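Local coordinates for Alr4995 protein (Nostoc sp., PDB 6LRF) that acts as a bifunctional arginine dihydrolase and ornithine cyclodeaminase, joining a GME-family region to a C-terminal region with a Rossmann fold, at residues H293-G298 / F319-Q324; R302-I307 / A331-S336; E475-E480 / M629-S634. All coordinates share one frame; numbering follows the deposited sequence.

Contacts 1 and 2 belong to one small alpha-beta unit, with centres 15 Å apart. They touch directly: L294 CD1 lies 3.6 Å from A331 N. Their segments alternate along the chain. Helices 294-297 and 299-310 follow each other, and strands 313-320 and 329-337 are neighbours in one mixed sheet. Both contacts also reach the second subunit. Contact 3 stands apart, in the Rossmann-fold region. Its centre is 58 Å from that of contact 1 and 49 Å from that of contact 2, and its nearest atoms are about 28 Å from those of contact 2. The crystal is unliganded, so no bound substrate relates these contacts to an active site.

Contact 1: H293-G298 / F319-Q324; sequences HLLDSG and FNLGEQ
F319 reaches from the end of its strand to L295 and L294, and its ring is the centre of this apolar contact. The ring's far corner does most of the work. F319 CZ is 3.7 Å from L295 CG, and the methyl L295 CD2 follows at 3.9 Å from the same CZ. The two side chains meet at a slant. L294 touches the neighbouring ring atom instead: its CD1 is 4.0 Å from F319 CE1, and its CB is 4.1 Å from that atom. Here the side chains run alongside each other in opposite directions. F319 CG is anti to the backbone N (chi1 -168°), which carries the ring off the strand and toward the short helix. In the fold, strand 280-292 leads through helices 294-297 and 299-310 to strand 313-320. The two strands are parallel, but strand 329-337 lies between them, making this a split beta-alpha-beta unit. The contact sits where the chain leaves the first strand and where strand 313-320 ends. L321 adds a lighter touch, with its CD1 4.2 Å from L295 CD1. That methyl also lies in the plane of the F319 ring, at its edge, 4.0 Å from F319 CE2. The turn bearing the leucines is held from within. H293 O accepts from S297 N at 3.1 Å and from S297 OG at 2.6 Å. The hydroxyl comes from above the carbonyl plane. H293 itself is tied by hydrogen bonds from NE2 to Q326 O and from ND1 to E450 OE1. On the subunit interface, F319 meets F319 of the second subunit with ring planes at about 50°, and L295 packs on L295 of that subunit.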
loop_
_atom_site.group_PDB
_atom_site.type_symbol
_atom_site.label_atom_id
_atom_site.label_comp_id
_atom_site.label_asym_id
_atom_site.label_seq_id
_atom_site.Cartn_x
_atom_site.Cartn_y
_atom_site.Cartn_z
ATOM N N HIS B 293 13.112 9.127 35.736
ATOM C CA HIS B 293 12.750 7.723 35.922
ATOM C C HIS B 293 13.524 6.893 34.902
ATOM O O HIS B 293 12.977 6.410 33.913
ATOM C CB HIS B 293 11.237 7.523 35.782
ATOM C CG HIS B 293 10.430 8.371 36.717
ATOM N ND1 HIS B 293 9.575 9.357 36.276
ATOM C CD2 HIS B 293 10.365 8.395 38.071
ATOM C CE1 HIS B 293 9.006 9.942 37.317
ATOM N NE2 HIS B 293 9.475 9.382 38.417
ATOM N N LEU B 294 14.811 6.737 35.156
ATOM C CA LEU B 294 15.739 6.353 34.105
ATOM C C LEU B 294 15.514 4.932 33.612
ATOM O O LEU B 294 15.572 4.671 32.415
ATOM C CB LEU B 294 17.171 6.519 34.597
ATOM C CG LEU B 294 17.579 7.942 34.996
ATOM C CD1 LEU B 294 19.075 8.006 35.342
ATOM C CD2 LEU B 294 17.229 8.943 33.901
ATOM N N LEU B 295 15.236 4.023 34.535
ATOM C CA LEU B 295 15.149 2.616 34.178
ATOM C C LEU B 295 13.901 2.260 33.411
ATOM O O LEU B 295 13.974 1.472 32.467
ATOM C CB LEU B 295 15.226 1.746 35.419
ATOM C CG LEU B 295 16.645 1.687 35.959
ATOM C CD1 LEU B 295 16.708 0.647 37.052
ATOM C CD2 LEU B 295 17.604 1.384 34.832
ATOM N N ASP B 296 12.756 2.819 33.797
ATOM C CA ASP B 296 11.507 2.387 33.162
ATOM C C ASP B 296 11.090 3.246 31.969
ATOM O O ASP B 296 10.324 2.799 31.121
ATOM C CB ASP B 296 10.359 2.326 34.183
ATOM C CG ASP B 296 10.025 3.674 34.787
ATOM O OD1 ASP B 296 9.494 4.542 34.062
ATOM O OD2 ASP B 296 10.271 3.857 36.001
ATOM N N SER B 297 11.586 4.471 31.883
ATOM C CA SER B 297 11.254 5.287 30.725
ATOM C C SER B 297 12.150 4.929 29.539
ATOM O O SER B 297 11.835 5.254 28.393
ATOM C CB SER B 297 11.372 6.770 31.053
ATOM O OG SER B 297 12.707 7.120 31.379
ATOM N N GLY B 298 13.257 4.242 29.822
ATOM C CA GLY B 298 14.245 3.927 28.807
ATOM C C GLY B 298 15.009 5.163 28.346
ATOM O O GLY B 298 15.688 5.142 27.314
ATOM N N PHE B 319 25.253 5.212 39.207
ATOM C CA PHE B 319 23.803 5.192 39.115
ATOM C C PHE B 319 23.233 5.280 40.521
ATOM O O PHE B 319 23.535 4.434 41.368
ATOM C CB PHE B 319 23.330 3.918 38.420
ATOM C CG PHE B 319 21.890 3.934 38.032
ATOM C CD1 PHE B 319 21.510 4.306 36.755
ATOM C CD2 PHE B 319 20.909 3.562 38.943
ATOM C CE1 PHE B 319 20.177 4.323 36.385
ATOM C CE2 PHE B 319 19.565 3.583 38.581
ATOM C CZ PHE B 319 19.204 3.963 37.300
ATOM N N ASN B 320 22.438 6.315 40.777
ATOM C CA ASN B 320 21.714 6.424 42.036
ATOM C C ASN B 320 20.242 6.071 41.821
ATOM O O ASN B 320 19.517 6.790 41.134
ATOM C CB ASN B 320 21.861 7.831 42.622
ATOM C CG ASN B 320 23.290 8.126 43.075
ATOM O OD1 ASN B 320 24.235 7.411 42.719
ATOM N ND2 ASN B 320 23.453 9.186 43.863
ATOM N N LEU B 321 19.832 4.942 42.388
ATOM C CA LEU B 321 18.484 4.409 42.221
ATOM C C LEU B 321 17.461 5.070 43.137
ATOM O O LEU B 321 17.630 5.070 44.349
ATOM C CB LEU B 321 18.471 2.903 42.499
ATOM C CG LEU B 321 17.090 2.253 42.353
ATOM C CD1 LEU B 321 16.625 2.287 40.888
ATOM C CD2 LEU B 321 17.084 0.824 42.910
ATOM N N GLY B 322 16.386 5.589 42.559
ATOM C CA GLY B 322 15.258 6.047 43.361
ATOM C C GLY B 322 14.692 4.965 44.278
ATOM O O GLY B 322 14.636 3.795 43.912
ATOM N N GLU B 323 14.270 5.356 45.475
ATOM C CA GLU B 323 13.764 4.407 46.460
ATOM C C GLU B 323 12.437 3.729 46.038
ATOM O O GLU B 323 12.256 2.530 46.254
ATOM C CB GLU B 323 13.596 5.123 47.800
ATOM C CG GLU B 323 12.804 4.343 48.850
ATOM C CD GLU B 323 13.652 3.329 49.619
ATOM O OE1 GLU B 323 14.901 3.420 49.579
ATOM O OE2 GLU B 323 13.060 2.440 50.272
ATOM N N GLN B 324 11.520 4.495 45.442
ATOM C CA GLN B 324 10.229 3.962 44.979
ATOM C C GLN B 324 10.128 4.071 43.473
ATOM O O GLN B 324 10.972 4.689 42.818
ATOM C CB GLN B 324 9.044 4.718 45.608
ATOM C CG GLN B 324 9.073 4.789 47.125
ATOM C CD GLN B 324 8.697 3.475 47.764
ATOM O OE1 GLN B 324 8.115 2.614 47.121
ATOM N NE2 GLN B 324 9.025 3.316 49.044
#

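Contact 2: R302-I307 / A331-S336; sequences RALDMI and AEVKVS
I307 and V335 form the tight end of this helix-on-sheet contact. I307 CD1 is 3.8 Å from V335 CG2 and 4.1 Å from V335 CG1. A second branch joins in, as I307 CG2 lies 4.0 Å from V335 CG1. Both branches of each residue are used, and the two side chains pass at a slant. I307 is extended at its tip (chi2 177°), which sends CD1 across to the valine. The backbones are close here, with I307 CA 7.4 Å from V335 CA. One turn back along the helix the fit is looser. L304 CD2 reaches V333 CG1 at 4.3 Å, a single methyl-to-methyl touch, and the alpha carbons of L304 and V333 are 9.1 Å apart. The CB of L304 is not aimed at the strand, so the end of the side chain makes the approach. All four of these residues are buried, and the contact between them is purely apolar. Elsewhere on the helix, D305 is exposed and packs on D296 of the second subunit, whose L295 meets L304. The other face of the strand is polar too. E332 OE2 makes a salt bridge with R289 NH1, and K334 NZ makes one with D143 OD2. S336 OG is hydrogen-bonded to D143 OD1 and to S285 OG. Alternation along the strand thus puts V333 and V335 under the helix and the charged residues on the reverse. Helix 299-310 is the crossover of a split beta-alpha-beta unit, and here it packs on strand 329-337, antiparallel between 280-292 and 313-320. V333 and V335 both pack on I288 of the first, while L304 packs on F314 of the second. Helix 340-352 closes the same layer, where its I346 touches both I307 and V335.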
loop_
_atom_site.group_PDB
_atom_site.type_symbol
_atom_site.label_atom_id
_atom_site.label_comp_id
_atom_site.label_asym_id
_atom_site.label_seq_id
_atom_site.Cartn_x
_atom_site.Cartn_y
_atom_site.Cartn_z
ATOM N N ARG B 302 17.964 5.288 25.597
ATOM C CA ARG B 302 17.953 6.093 24.382
ATOM C C ARG B 302 19.189 6.992 24.279
ATOM O O ARG B 302 19.726 7.183 23.194
ATOM C CB ARG B 302 16.685 6.943 24.315
ATOM C CG ARG B 302 15.471 6.199 23.774
ATOM C CD ARG B 302 14.200 7.046 23.893
ATOM N NE ARG B 302 13.802 7.222 25.290
ATOM C CZ ARG B 302 12.712 7.873 25.691
ATOM N NH1 ARG B 302 12.438 7.972 26.987
ATOM N NH2 ARG B 302 11.894 8.423 24.800
ATOM N N ALA B 303 19.629 7.533 25.410
ATOM C CA ALA B 303 20.834 8.359 25.446
ATOM C C ALA B 303 22.064 7.559 25.018
ATOM O O ALA B 303 22.853 8.007 24.182
ATOM C CB ALA B 303 21.036 8.927 26.821
ATOM N N LEU B 304 22.205 6.359 25.568
ATOM C CA LEU B 304 23.335 5.499 25.226
ATOM C C LEU B 304 23.339 5.107 23.751
ATOM O O LEU B 304 24.390 5.096 23.106
ATOM C CB LEU B 304 23.334 4.257 26.120
ATOM C CG LEU B 304 23.358 4.647 27.596
ATOM C CD1 LEU B 304 23.462 3.435 28.530
ATOM C CD2 LEU B 304 24.467 5.663 27.887
ATOM N N ASP B 305 22.168 4.810 23.207
ATOM C CA ASP B 305 22.022 4.478 21.788
ATOM C C ASP B 305 22.462 5.585 20.847
ATOM O O ASP B 305 23.121 5.330 19.839
ATOM C CB ASP B 305 20.563 4.119 21.469
ATOM C CG ASP B 305 20.259 2.659 21.725
ATOM O OD1 ASP B 305 20.782 2.110 22.721
ATOM O OD2 ASP B 305 19.511 2.053 20.923
HETATM N N MSE B 306 22.063 6.808 21.157
HETATM C CA MSE B 306 22.464 7.956 20.359
HETATM C C MSE B 306 23.963 8.166 20.370
HETATM O O MSE B 306 24.546 8.446 19.342
HETATM C CB MSE B 306 21.792 9.227 20.861
HETATM C CG MSE B 306 20.371 9.374 20.401
HETATM SE SE MSE B 306 19.465 10.780 21.415
HETATM C CE MSE B 306 17.837 10.881 20.309
ATOM N N ILE B 307 24.560 8.089 21.553
ATOM C CA ILE B 307 25.997 8.233 21.696
ATOM C C ILE B 307 26.721 7.276 20.734
ATOM O O ILE B 307 27.469 7.714 19.854
ATOM C CB ILE B 307 26.428 7.975 23.163
ATOM C CG1 ILE B 307 25.850 9.063 24.078
ATOM C CG2 ILE B 307 27.942 7.904 23.268
ATOM C CD1 ILE B 307 26.142 8.874 25.565
ATOM N N ALA B 331 21.996 9.361 36.864
ATOM C CA ALA B 331 23.185 8.676 36.378
ATOM C C ALA B 331 24.227 9.682 35.866
ATOM O O ALA B 331 23.886 10.742 35.341
ATOM C CB ALA B 331 22.812 7.677 35.292
ATOM N N GLU B 332 25.502 9.360 36.050
ATOM C CA GLU B 332 26.567 10.171 35.481
ATOM C C GLU B 332 27.280 9.321 34.456
ATOM O O GLU B 332 27.616 8.163 34.708
ATOM C CB GLU B 332 27.511 10.695 36.559
ATOM C CG GLU B 332 26.971 11.982 37.197
ATOM C CD GLU B 332 27.651 12.365 38.507
ATOM O OE1 GLU B 332 28.756 11.849 38.793
ATOM O OE2 GLU B 332 27.068 13.191 39.252
ATOM N N VAL B 333 27.454 9.889 33.274
ATOM C CA VAL B 333 27.945 9.136 32.127
ATOM C C VAL B 333 29.111 9.891 31.488
ATOM O O VAL B 333 29.004 11.081 31.208
ATOM C CB VAL B 333 26.817 8.913 31.080
ATOM C CG1 VAL B 333 27.338 8.180 29.858
ATOM C CG2 VAL B 333 25.644 8.131 31.703
ATOM N N LYS B 334 30.233 9.213 31.284
ATOM C CA LYS B 334 31.332 9.827 30.552
ATOM C C LYS B 334 31.120 9.537 29.071
ATOM O O LYS B 334 31.024 8.387 28.668
ATOM C CB LYS B 334 32.688 9.302 31.034
ATOM C CG LYS B 334 33.892 10.075 30.490
ATOM C CD LYS B 334 35.207 9.538 31.057
ATOM C CE LYS B 334 35.506 8.114 30.581
ATOM N NZ LYS B 334 35.859 8.087 29.139
ATOM N N VAL B 335 31.016 10.591 28.275
ATOM C CA VAL B 335 30.825 10.461 26.836
ATOM C C VAL B 335 32.146 10.743 26.134
ATOM O O VAL B 335 32.810 11.718 26.467
ATOM C CB VAL B 335 29.764 11.448 26.311
ATOM C CG1 VAL B 335 29.487 11.192 24.838
ATOM C CG2 VAL B 335 28.483 11.358 27.134
ATOM N N SER B 336 32.531 9.897 25.183
ATOM C CA SER B 336 33.710 10.179 24.361
ATOM C C SER B 336 33.330 10.266 22.899
ATOM O O SER B 336 32.413 9.575 22.439
ATOM C CB SER B 336 34.793 9.100 24.541
ATOM O OG SER B 336 35.198 8.999 25.895
#

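Contact 3: E475-E480 / M629-S634; sequences EQVAWE and MILMLS
E480 and V477, one helical turn apart, place helix 467-486 against M629 and L631 of strand 629-633. The setting is a Rossmann fold with a parallel six-stranded sheet, strand order 3-2-1-4-5-6. Strand 629-633 is the fourth strand and lies between 491-495 and 651-656. The axes of the short segments 475-480 and 629-633 come within 11.3 Å, and their directions differ by 136°. E480 can be followed outward against the methyl of selenomethionine M629. Its CB is 3.5 Å from M629 CE. CG comes next, 4.3 Å from the same CE, and CD stays near it at 4.1 Å. At the tip, OE1 returns to within 3.3 Å of M629 CE. The glutamate thus touches the methyl at its two ends, CB and OE1, with CG and CD set back between them and OE2 turned away. It lies roughly at right angles to the M629 side chain. M629 is straight as far as its selenium and then bends (chi3 -66°), which turns CE to the glutamate. This is a close contact between a carboxylate oxygen and a methyl, with no salt bridge in it. K651 of the adjacent strand touches both E480 and M629. On another part of the helix surface, E475 OE2 forms a salt bridge with R165 NH1 of the third subunit. W479 stacks edge-to-face with W24 of that subunit. V477 supplies the remaining apolar touch, through one methyl: its CG1 is 4.4 Å from M629 SE and 4.3 Å from L631 CD1.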
loop_
_atom_site.group_PDB
_atom_site.type_symbol
_atom_site.label_atom_id
_atom_site.label_comp_id
_atom_site.label_asym_id
_atom_site.label_seq_id
_atom_site.Cartn_x
_atom_site.Cartn_y
_atom_site.Cartn_z
ATOM N N GLU B 475 14.275 -1.206 -20.558
ATOM C CA GLU B 475 14.828 -1.523 -21.861
ATOM C C GLU B 475 14.247 -0.611 -22.940
ATOM O O GLU B 475 14.966 -0.124 -23.809
ATOM C CB GLU B 475 14.581 -2.991 -22.212
ATOM C CG GLU B 475 15.470 -3.469 -23.358
ATOM C CD GLU B 475 15.292 -4.945 -23.698
ATOM O OE1 GLU B 475 14.299 -5.570 -23.246
ATOM O OE2 GLU B 475 16.159 -5.474 -24.425
ATOM N N GLN B 476 12.948 -0.356 -22.869
ATOM C CA GLN B 476 12.322 0.522 -23.844
ATOM C C GLN B 476 12.758 1.968 -23.646
ATOM O O GLN B 476 13.079 2.643 -24.623
ATOM C CB GLN B 476 10.799 0.386 -23.785
ATOM C CG GLN B 476 10.353 -1.047 -24.104
ATOM C CD GLN B 476 8.903 -1.337 -23.754
ATOM O OE1 GLN B 476 8.168 -0.458 -23.297
ATOM N NE2 GLN B 476 8.488 -2.588 -23.954
ATOM N N VAL B 477 12.816 2.435 -22.397
ATOM C CA VAL B 477 13.247 3.809 -22.115
ATOM C C VAL B 477 14.717 4.049 -22.487
ATOM O O VAL B 477 15.052 5.097 -23.042
ATOM C CB VAL B 477 13.030 4.182 -20.627
ATOM C CG1 VAL B 477 13.497 5.583 -20.362
ATOM C CG2 VAL B 477 11.568 4.080 -20.261
ATOM N N ALA B 478 15.594 3.087 -22.188
ATOM C CA ALA B 478 17.024 3.221 -22.514
ATOM C C ALA B 478 17.220 3.388 -24.011
ATOM O O ALA B 478 18.034 4.193 -24.460
ATOM C CB ALA B 478 17.823 2.013 -22.014
ATOM N N TRP B 479 16.454 2.626 -24.779
ATOM C CA TRP B 479 16.549 2.696 -26.230
ATOM C C TRP B 479 16.032 4.031 -26.781
ATOM O O TRP B 479 16.685 4.650 -27.638
ATOM C CB TRP B 479 15.781 1.541 -26.860
ATOM C CG TRP B 479 16.177 1.260 -28.265
ATOM C CD1 TRP B 479 17.341 1.630 -28.892
ATOM C CD2 TRP B 479 15.404 0.558 -29.233
ATOM N NE1 TRP B 479 17.335 1.185 -30.193
ATOM C CE2 TRP B 479 16.154 0.525 -30.426
ATOM C CE3 TRP B 479 14.150 -0.054 -29.207
ATOM C CZ2 TRP B 479 15.685 -0.099 -31.582
ATOM C CZ3 TRP B 479 13.691 -0.670 -30.353
ATOM C CH2 TRP B 479 14.455 -0.687 -31.524
ATOM N N GLU B 480 14.865 4.463 -26.296
ATOM C CA GLU B 480 14.290 5.750 -26.694
ATOM C C GLU B 480 15.275 6.849 -26.332
ATOM O O GLU B 480 15.506 7.771 -27.095
ATOM C CB GLU B 480 12.939 5.987 -26.004
ATOM C CG GLU B 480 11.791 5.039 -26.415
ATOM C CD GLU B 480 10.644 5.003 -25.389
ATOM O OE1 GLU B 480 10.794 5.604 -24.300
ATOM O OE2 GLU B 480 9.600 4.354 -25.656
HETATM N N MSE B 629 11.366 14.107 -24.582
HETATM C CA MSE B 629 11.092 13.193 -23.503
HETATM C C MSE B 629 11.215 13.900 -22.182
HETATM O O MSE B 629 12.085 14.745 -22.001
HETATM C CB MSE B 629 12.042 11.999 -23.548
HETATM C CG MSE B 629 11.848 11.039 -22.377
HETATM SE SE MSE B 629 12.829 9.351 -22.585
HETATM C CE MSE B 629 11.854 8.672 -24.120
ATOM N N ILE B 630 10.331 13.544 -21.261
ATOM C CA ILE B 630 10.417 14.014 -19.896
ATOM C C ILE B 630 10.529 12.789 -19.003
ATOM O O ILE B 630 9.694 11.894 -19.056
ATOM C CB ILE B 630 9.195 14.862 -19.517
ATOM C CG1 ILE B 630 9.053 16.032 -20.499
ATOM C CG2 ILE B 630 9.299 15.344 -18.073
ATOM C CD1 ILE B 630 7.865 16.888 -20.224
ATOM N N LEU B 631 11.603 12.742 -18.223
ATOM C CA LEU B 631 11.861 11.681 -17.267
ATOM C C LEU B 631 11.465 12.157 -15.863
ATOM O O LEU B 631 12.091 13.054 -15.294
ATOM C CB LEU B 631 13.339 11.298 -17.314
ATOM C CG LEU B 631 13.763 9.926 -16.819
ATOM C CD1 LEU B 631 13.006 8.855 -17.585
ATOM C CD2 LEU B 631 15.270 9.765 -17.033
HETATM N N MSE B 632 10.415 11.576 -15.304
HETATM C CA MSE B 632 9.903 12.057 -14.031
HETATM C C MSE B 632 10.294 11.093 -12.913
HETATM O O MSE B 632 9.717 10.014 -12.754
HETATM C CB MSE B 632 8.391 12.259 -14.105
HETATM C CG MSE B 632 7.980 13.525 -14.866
HETATM SE SE MSE B 632 6.127 13.470 -15.523
HETATM C CE MSE B 632 6.245 11.914 -16.683
ATOM N N LEU B 633 11.300 11.496 -12.148
ATOM C CA LEU B 633 11.911 10.601 -11.179
ATOM C C LEU B 633 11.436 10.954 -9.770
ATOM O O LEU B 633 12.020 11.816 -9.084
ATOM C CB LEU B 633 13.436 10.665 -11.293
ATOM C CG LEU B 633 14.027 10.363 -12.679
ATOM C CD1 LEU B 633 15.515 10.746 -12.724
ATOM C CD2 LEU B 633 13.835 8.903 -13.074
ATOM N N SER B 634 10.380 10.242 -9.368
ATOM C CA SER B 634 9.591 10.454 -8.144
ATOM C C SER B 634 9.637 11.877 -7.603
ATOM O O SER B 634 10.219 12.130 -6.550
ATOM C CB SER B 634 10.016 9.462 -7.045
ATOM O OG SER B 634 11.371 9.614 -6.691
#